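Long-range contact in Lys-gingipain W83 (Porphyromonas gingivalis, PDB 4ITC), which cleaves proteins after lysine as a cysteine proteinase and carries calcium-binding adhesin domains, one of which is this beta-sandwich, with hemolytic activity in vitro: residues A[44-49]-A[161-166]. Numbering follows the deposited sequence. Where two conformers were deposited one is given.
With CA (calcium ion), chain C.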
loop_
_atom_site.group_PDB
_atom_site.type_symbol
_atom_site.label_atom_id
_atom_site.label_comp_id
_atom_site.label_asym_id
_atom_site.label_seq_id
_atom_site.Cartn_x
_atom_site.Cartn_y
_atom_site.Cartn_z
ATOM N N CYS A 44 0.376 0.167 10.871
ATOM C CA CYS A 44 0.124 0.070 9.424
ATOM C C CYS A 44 1.443 0.182 8.701
ATOM O O CYS A 44 2.495 0.103 9.335
ATOM C CB CYS A 44 -0.828 1.138 8.966
ATOM S SG CYS A 44 -0.241 2.834 9.065
ATOM N N VAL A 45 1.409 0.312 7.366
ATOM C CA VAL A 45 2.595 0.640 6.605
ATOM C C VAL A 45 2.328 1.894 5.788
ATOM O O VAL A 45 1.198 2.239 5.510
ATOM C CB VAL A 45 3.037 -0.510 5.664
ATOM C CG1 VAL A 45 3.438 -1.705 6.510
ATOM C CG2 VAL A 45 1.950 -0.873 4.689
ATOM N N TYR A 46 3.414 2.576 5.434
ATOM C CA TYR A 46 3.295 3.805 4.674
ATOM C C TYR A 46 4.492 4.004 3.761
ATOM O O TYR A 46 5.567 3.408 3.938
ATOM C CB TYR A 46 3.138 5.013 5.582
ATOM C CG TYR A 46 4.385 5.403 6.334
ATOM C CD1 TYR A 46 4.766 4.725 7.489
ATOM C CD2 TYR A 46 5.160 6.452 5.915
ATOM C CE1 TYR A 46 5.872 5.102 8.189
ATOM C CE2 TYR A 46 6.295 6.844 6.611
ATOM C CZ TYR A 46 6.655 6.153 7.753
ATOM O OH TYR A 46 7.795 6.541 8.467
ATOM N N SER A 47 4.277 4.819 2.724
ATOM C CA SER A 47 5.304 5.164 1.776
ATOM C C SER A 47 5.192 6.655 1.476
ATOM O O SER A 47 4.098 7.223 1.384
ATOM C CB SER A 47 5.143 4.335 0.514
ATOM O OG SER A 47 6.069 4.686 -0.482
ATOM N N GLU A 48 6.357 7.307 1.344
ATOM C CA GLU A 48 6.483 8.759 1.279
ATOM C C GLU A 48 6.647 9.300 -0.139
ATOM O O GLU A 48 7.535 8.861 -0.898
ATOM C CB GLU A 48 7.726 9.174 2.071
ATOM C CG GLU A 48 7.662 8.809 3.541
ATOM C CD GLU A 48 9.033 8.734 4.173
ATOM O OE1 GLU A 48 9.246 9.539 5.129
ATOM O OE2 GLU A 48 9.900 7.935 3.709
ATOM N N SER A 49 5.873 10.343 -0.470
ATOM C CA SER A 49 6.198 11.214 -1.597
ATOM C C SER A 49 6.812 12.548 -1.193
ATOM O O SER A 49 7.203 13.335 -2.066
ATOM C CB SER A 49 4.950 11.447 -2.462
ATOM O OG SER A 49 4.068 12.326 -1.848
ATOM N N TYR A 161 2.227 11.075 2.573
ATOM C CA TYR A 161 2.300 9.602 2.624
ATOM C C TYR A 161 1.033 8.970 2.119
ATOM O O TYR A 161 -0.061 9.513 2.280
ATOM C CB TYR A 161 2.508 9.011 4.014
ATOM C CG TYR A 161 3.451 9.651 4.985
ATOM C CD1 TYR A 161 4.559 10.405 4.560
ATOM C CD2 TYR A 161 3.271 9.429 6.344
ATOM C CE1 TYR A 161 5.407 10.968 5.498
ATOM C CE2 TYR A 161 4.128 9.975 7.287
ATOM C CZ TYR A 161 5.187 10.742 6.853
ATOM O OH TYR A 161 6.120 11.305 7.723
ATOM N N ILE A 162 1.194 7.770 1.548
ATOM C CA ILE A 162 0.128 6.820 1.420
ATOM C C ILE A 162 0.280 5.783 2.535
ATOM O O ILE A 162 1.380 5.263 2.772
ATOM C CB ILE A 162 0.084 6.149 0.008
ATOM C CG1 ILE A 162 -1.130 5.213 -0.107
ATOM C CG2 ILE A 162 1.383 5.474 -0.381
ATOM C CD1 ILE A 162 -1.328 4.725 -1.527
ATOM N N ASP A 163 -0.825 5.466 3.187
ATOM C CA ASP A 163 -0.856 4.474 4.238
ATOM C C ASP A 163 -1.710 3.278 3.757
ATOM O O ASP A 163 -2.743 3.463 3.133
ATOM C CB ASP A 163 -1.519 5.016 5.482
ATOM C CG ASP A 163 -0.906 6.281 6.070
ATOM O OD1 ASP A 163 0.204 6.750 5.716
ATOM O OD2 ASP A 163 -1.628 6.831 6.984
ATOM N N LEU A 164 -1.322 2.087 4.189
ATOM C CA LEU A 164 -1.917 0.829 3.779
ATOM C C LEU A 164 -2.038 -0.051 5.017
ATOM O O LEU A 164 -1.111 -0.103 5.844
ATOM C CB LEU A 164 -1.022 0.144 2.721
ATOM C CG LEU A 164 -1.325 -1.308 2.369
ATOM C CD1 LEU A 164 -2.555 -1.332 1.494
ATOM C CD2 LEU A 164 -0.163 -1.945 1.601
ATOM N N ASP A 165 -3.188 -0.737 5.160
ATOM C CA ASP A 165 -3.411 -1.579 6.349
ATOM C C ASP A 165 -4.349 -2.728 6.061
ATOM O O ASP A 165 -5.105 -2.725 5.069
ATOM C CB ASP A 165 -3.934 -0.729 7.517
ATOM C CG ASP A 165 -3.642 -1.329 8.888
ATOM O OD1 ASP A 165 -2.874 -2.304 9.003
ATOM O OD2 ASP A 165 -4.167 -0.775 9.884
ATOM N N GLU A 166 -4.260 -3.735 6.943
ATOM C CA GLU A 166 -5.270 -4.789 7.095
ATOM C C GLU A 166 -5.504 -5.511 5.767
ATOM O O GLU A 166 -6.592 -5.475 5.204
ATOM C CB GLU A 166 -6.537 -4.185 7.652
ATOM C CG GLU A 166 -6.327 -3.554 9.042
ATOM C CD GLU A 166 -5.781 -4.481 10.103
ATOM O OE1 GLU A 166 -5.002 -3.946 10.937
ATOM O OE2 GLU A 166 -6.084 -5.719 10.072
HETATM CA CA CA C . -3.184 -2.460 11.410
HETATM O O HOH W 1 8.648 11.699 6.702
#
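Val45 pairs with Leu164 and Ser47 with Ile162 through four backbone hydrogen bonds, joining two antiparallel strands of one sheet of the beta-sandwich; Val45 N reaches Leu164 O at 3.0 Å, almost straight (177°). On the face toward the second sheet, Val45 CG2 rests 3.7 Å from Leu164 CB, and both side chains meet Leu64 of that sheet. Ser47 OG, on the same face, is hydrogen-bonded to His153 there. On the other face, with CG set between its backbone N and carbonyl carbon (chi1 72°), Tyr46 lies beside Tyr161, the ring planes 31° apart; its CD2 sits over one face of Tyr161, offset toward the rim. Asp163 OD1 is buried 3.4 Å from Tyr46 CB, with no polar partner in the model. Glu48 CG lies 3.6 Å from Tyr161 CD1. One water links Glu48 OE1 to Tyr161 OH, while Glu48 OE2 forms a salt bridge with Lys29. Cys44 CB packs 3.7 Å from Asp165 CG. Both Asp165 oxygens, which also have Tyr39 nearby as a polar partner, bind calcium, with Asp165 OD1 2.4 Å from the ion. Glu166 OE1 joins them. Calcium thus ties segment 161-166 to Ser41 and Gly43, just before Cys44, and to Ser7 and Glu9, and probably offsets repulsion among the clustered carboxylates.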